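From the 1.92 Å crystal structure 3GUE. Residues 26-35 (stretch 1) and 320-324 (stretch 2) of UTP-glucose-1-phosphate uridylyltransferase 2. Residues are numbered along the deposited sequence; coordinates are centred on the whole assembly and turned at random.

Stretch 1, residues 26-35: EKCIHIFLIQ
Stretch 2 (320-324) QLGVL

Residues 26-35 form a continuous α-helix that runs on beyond Gln35, with i to i+4 hydrogen bonds from His30 N to Glu26 O (3.1 Å) through Gln35 N to Ile31 O (3.1 Å). Against one side of it lies the irregular segment 320-324, nearly 300 residues later in the chain. CA of Lys27 lies 6.9 Å from CA of Gly322, and CA of Ile31 lies 6.6 Å from CA of Val323, so the segment advances by one residue as the helix advances by one turn. Together the two stretches bury 258 Å².

Gln320 (phi/psi -92/11) is the first residue to leave the conformation of a preceding helix, and it does not reach stretch 1. It opens a type I' turn, closed by a hydrogen bond from Val323 N to Gln320 O (3.2 Å).

Leu321 (60/48) takes the first left-handed position of the turn. Its CA-to-CB bond points sideways, with chi1 at -40° and chi2 at 144°, and its main contribution is its backbone: Lys27 NZ donates a hydrogen bond to Leu321 O at 3.0 Å. Lysine suits this place because its chain (m, m, t, t) is long enough to carry the amino group from the helix to the carbonyl, while its CD passes 4.3 Å from Val323 CG2.

Gly322 (69/8) is buried, and its positive phi by itself favours glycine. The contact adds a second constraint: an ideal CB would point toward the helix and lie only 3.4 Å from Lys27 CE. The lysine chain can therefore pass close to the turn. Gly322 O approaches Ile31 CD1 to 3.7 Å, a packing contact.

Val323 (-121/90) is the centre of the apolar contact and has the largest covered area, 75 Å². Its CB points toward the helix, and chi1 is t. A compact, branched side chain fits here because both of its methyls pack on Ile31, each of Val323 CG1 and Val323 CG2 lying 4.0 Å from Ile31 CG1. CG2 also sits 3.6 Å from His30 CE1, approaching the imidazole obliquely, and CG1 lies 4.1 Å from Ile34 CD1. On the helix, Ile31 (chi1 m, chi2 t) and Ile34 (chi1 -78°, chi2 157°) direct their CB atoms toward the segment, as does His30 with chi1 t and chi2 -140°.

Leu324 (-71/140) continues in an extended conformation. Its CA-to-CB bond points sideways, and the m,t rotamer leads the end of its buried side chain away; the nearest approach to the helix is made by Leu324 CB, 6.1 Å from Ile31 CD1.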

ATOM      1  N   GLU A  26      18.477   5.561 -16.025  1.00 28.77           N
ATOM      2  CA  GLU A  26      19.651   4.676 -16.145  1.00 29.48           C
ATOM      3  C   GLU A  26      19.865   3.672 -14.994  1.00 28.96           C
ATOM      4  O   GLU A  26      20.056   2.468 -15.230  1.00 29.00           O
ATOM      5  CB  GLU A  26      20.915   5.545 -16.370  1.00 30.26           C
ATOM      6  CG  GLU A  26      22.131   5.254 -15.450  1.00 33.37           C
ATOM      7  CD  GLU A  26      22.651   6.495 -14.685  1.00 39.72           C
ATOM      8  OE1 GLU A  26      22.363   7.656 -15.093  1.00 41.94           O
ATOM      9  OE2 GLU A  26      23.369   6.314 -13.665  1.00 40.74           O
ATOM     10  N   LYS A  27      19.849   4.149 -13.751  1.00 29.35           N
ATOM     11  CA  LYS A  27      20.045   3.243 -12.610  1.00 28.57           C
ATOM     12  C   LYS A  27      18.891   2.260 -12.451  1.00 27.66           C
ATOM     13  O   LYS A  27      19.113   1.131 -12.065  1.00 27.17           O
ATOM     14  CB  LYS A  27      20.344   3.979 -11.310  1.00 28.79           C
ATOM     15  CG  LYS A  27      21.735   4.560 -11.228  1.00 32.20           C
ATOM     16  CD  LYS A  27      22.823   3.527 -10.944  1.00 33.45           C
ATOM     17  CE  LYS A  27      24.160   4.238 -10.768  1.00 33.86           C
ATOM     18  NZ  LYS A  27      25.324   3.309 -10.759  1.00 34.58           N
ATOM     19  N   CYS A  28      17.669   2.689 -12.764  1.00 27.54           N
ATOM     20  CA  CYS A  28      16.511   1.779 -12.737  1.00 27.77           C
ATOM     21  C   CYS A  28      16.680   0.631 -13.757  1.00 27.12           C
ATOM     22  O   CYS A  28      16.415  -0.538 -13.438  1.00 27.43           O
ATOM     23  CB  CYS A  28      15.199   2.533 -12.968  1.00 26.80           C
ATOM     24  SG  CYS A  28      13.796   1.437 -13.297  1.00 29.21           S
ATOM     25  N   ILE A  29      17.127   0.961 -14.970  1.00 26.89           N
ATOM     26  CA  ILE A  29      17.391  -0.055 -16.004  1.00 26.24           C
ATOM     27  C   ILE A  29      18.405  -1.074 -15.458  1.00 26.36           C
ATOM     28  O   ILE A  29      18.156  -2.269 -15.480  1.00 25.15           O
ATOM     29  CB  ILE A  29      17.847   0.567 -17.352  1.00 26.14           C
ATOM     30  CG1 ILE A  29      16.724   1.438 -17.950  1.00 24.57           C
ATOM     31  CG2 ILE A  29      18.295  -0.543 -18.347  1.00 27.85           C
ATOM     32  CD1 ILE A  29      17.146   2.377 -19.043  1.00 27.77           C
ATOM     33  N   HIS A  30      19.514  -0.572 -14.927  1.00 27.03           N
ATOM     34  CA  HIS A  30      20.567  -1.398 -14.314  1.00 27.86           C
ATOM     35  C   HIS A  30      20.062  -2.335 -13.188  1.00 27.59           C
ATOM     36  O   HIS A  30      20.361  -3.526 -13.199  1.00 27.59           O
ATOM     37  CB  HIS A  30      21.727  -0.487 -13.871  1.00 28.50           C
ATOM     38  CG  HIS A  30      22.772  -1.163 -13.039  1.00 31.68           C
ATOM     39  ND1 HIS A  30      23.368  -0.549 -11.959  1.00 37.16           N
ATOM     40  CD2 HIS A  30      23.334  -2.390 -13.129  1.00 36.05           C
ATOM     41  CE1 HIS A  30      24.245  -1.373 -11.414  1.00 37.29           C
ATOM     42  NE2 HIS A  30      24.247  -2.496 -12.108  1.00 36.63           N
ATOM     43  N   ILE A  31      19.327  -1.788 -12.218  1.00 27.84           N
ATOM     44  CA  ILE A  31      18.716  -2.574 -11.141  1.00 27.66           C
ATOM     45  C   ILE A  31      17.733  -3.627 -11.719  1.00 27.53           C
ATOM     46  O   ILE A  31      17.754  -4.790 -11.309  1.00 27.79           O
ATOM     47  CB  ILE A  31      18.005  -1.650 -10.103  1.00 27.76           C
ATOM     48  CG1 ILE A  31      18.994  -0.609  -9.532  1.00 28.36           C
ATOM     49  CG2 ILE A  31      17.318  -2.462  -8.983  1.00 28.22           C
ATOM     50  CD1 ILE A  31      18.391   0.325  -8.434  1.00 27.18           C
ATOM     51  N   PHE A  32      16.893  -3.225 -12.666  1.00 27.44           N
ATOM     52  CA  PHE A  32      15.978  -4.158 -13.334  1.00 27.72           C
ATOM     53  C   PHE A  32      16.700  -5.333 -14.019  1.00 27.28           C
ATOM     54  O   PHE A  32      16.246  -6.472 -13.932  1.00 27.26           O
ATOM     55  CB  PHE A  32      15.050  -3.422 -14.331  1.00 27.22           C
ATOM     56  CG  PHE A  32      14.121  -4.352 -15.112  1.00 28.14           C
ATOM     57  CD1 PHE A  32      12.895  -4.742 -14.583  1.00 28.27           C
ATOM     58  CD2 PHE A  32      14.499  -4.851 -16.368  1.00 26.50           C
ATOM     59  CE1 PHE A  32      12.062  -5.614 -15.290  1.00 28.78           C
ATOM     60  CE2 PHE A  32      13.682  -5.721 -17.068  1.00 27.28           C
ATOM     61  CZ  PHE A  32      12.466  -6.098 -16.545  1.00 26.90           C
ATOM     62  N   LEU A  33      17.808  -5.057 -14.703  1.00 27.08           N
ATOM     63  CA  LEU A  33      18.490  -6.095 -15.476  1.00 27.38           C
ATOM     64  C   LEU A  33      19.257  -7.045 -14.559  1.00 26.95           C
ATOM     65  O   LEU A  33      19.432  -8.211 -14.895  1.00 25.18           O
ATOM     66  CB  LEU A  33      19.385  -5.516 -16.593  1.00 27.71           C
ATOM     67  CG  LEU A  33      18.644  -4.820 -17.734  1.00 28.93           C
ATOM     68  CD1 LEU A  33      19.590  -4.167 -18.710  1.00 31.67           C
ATOM     69  CD2 LEU A  33      17.768  -5.822 -18.442  1.00 29.64           C
ATOM     70  N   ILE A  34      19.663  -6.535 -13.391  1.00 27.37           N
ATOM     71  CA  ILE A  34      20.153  -7.369 -12.281  1.00 27.52           C
ATOM     72  C   ILE A  34      19.089  -8.393 -11.902  1.00 27.56           C
ATOM     73  O   ILE A  34      19.367  -9.599 -11.904  1.00 27.75           O
ATOM     74  CB  ILE A  34      20.545  -6.504 -11.037  1.00 27.71           C
ATOM     75  CG1 ILE A  34      21.904  -5.853 -11.283  1.00 27.16           C
ATOM     76  CG2 ILE A  34      20.582  -7.336  -9.755  1.00 28.15           C
ATOM     77  CD1 ILE A  34      22.160  -4.600 -10.464  1.00 26.28           C
ATOM     78  N   GLN A  35      17.883  -7.903 -11.587  1.00 27.30           N
ATOM     79  CA  GLN A  35      16.746  -8.751 -11.223  1.00 26.73           C
ATOM     80  C   GLN A  35      16.326  -9.725 -12.336  1.00 26.06           C
ATOM     81  O   GLN A  35      15.965 -10.871 -12.051  1.00 25.63           O
ATOM     82  CB  GLN A  35      15.533  -7.894 -10.842  1.00 26.34           C
ATOM     83  CG  GLN A  35      15.767  -6.856  -9.746  1.00 27.10           C
ATOM     84  CD  GLN A  35      14.579  -5.957  -9.561  1.00 27.30           C
ATOM     85  OE1 GLN A  35      13.891  -5.619 -10.529  1.00 28.99           O
ATOM     86  NE2 GLN A  35      14.310  -5.578  -8.315  1.00 29.38           N
ATOM     87  N   GLN A 320      26.527   2.388  -1.953  1.00 28.09           N
ATOM     88  CA  GLN A 320      26.151   1.259  -2.798  1.00 27.96           C
ATOM     89  C   GLN A 320      25.991   1.628  -4.282  1.00 27.31           C
ATOM     90  O   GLN A 320      25.493   0.826  -5.081  1.00 27.24           O
ATOM     91  CB  GLN A 320      24.898   0.600  -2.226  1.00 28.37           C
ATOM     92  CG  GLN A 320      25.026   0.340  -0.733  1.00 30.10           C
ATOM     93  CD  GLN A 320      24.446  -0.986  -0.326  1.00 34.12           C
ATOM     94  OE1 GLN A 320      23.541  -1.053   0.522  1.00 37.48           O
ATOM     95  NE2 GLN A 320      24.953  -2.066  -0.935  1.00 34.01           N
ATOM     96  N   LEU A 321      26.431   2.837  -4.633  1.00 26.67           N
ATOM     97  CA  LEU A 321      26.463   3.339  -6.018  1.00 26.69           C
ATOM     98  C   LEU A 321      25.069   3.365  -6.659  1.00 26.85           C
ATOM     99  O   LEU A 321      24.865   2.892  -7.782  1.00 27.30           O
ATOM    100  CB  LEU A 321      27.482   2.550  -6.869  1.00 26.43           C
ATOM    101  CG  LEU A 321      28.815   2.184  -6.180  1.00 26.41           C
ATOM    102  CD1 LEU A 321      29.330   0.823  -6.622  1.00 27.51           C
ATOM    103  CD2 LEU A 321      29.887   3.259  -6.339  1.00 26.83           C
ATOM    104  N   GLY A 322      24.113   3.919  -5.917  1.00 26.92           N
ATOM    105  CA  GLY A 322      22.714   4.023  -6.337  1.00 26.75           C
ATOM    106  C   GLY A 322      21.914   2.728  -6.424  1.00 26.79           C
ATOM    107  O   GLY A 322      20.780   2.744  -6.904  1.00 26.86           O
ATOM    108  N   VAL A 323      22.484   1.612  -5.951  1.00 26.71           N
ATOM    109  CA  VAL A 323      21.856   0.282  -6.101  1.00 26.92           C
ATOM    110  C   VAL A 323      21.587  -0.433  -4.755  1.00 27.33           C
ATOM    111  O   VAL A 323      22.451  -1.162  -4.245  1.00 26.44           O
ATOM    112  CB  VAL A 323      22.671  -0.622  -7.129  1.00 26.79           C
ATOM    113  CG1 VAL A 323      22.032  -1.999  -7.317  1.00 26.46           C
ATOM    114  CG2 VAL A 323      22.774   0.069  -8.468  1.00 25.67           C
ATOM    115  N   LEU A 324      20.395  -0.207  -4.179  1.00 27.44           N
ATOM    116  CA  LEU A 324      19.965  -0.949  -2.984  1.00 28.80           C
ATOM    117  C   LEU A 324      19.643  -2.412  -3.323  1.00 28.93           C
ATOM    118  O   LEU A 324      19.033  -2.693  -4.356  1.00 28.42           O
ATOM    119  CB  LEU A 324      18.722  -0.321  -2.329  1.00 28.81           C
ATOM    120  CG  LEU A 324      18.861   1.076  -1.731  1.00 30.62           C
ATOM    121  CD1 LEU A 324      17.544   1.546  -1.132  1.00 30.03           C
ATOM    122  CD2 LEU A 324      19.999   1.168  -0.698  1.00 31.37           C
TER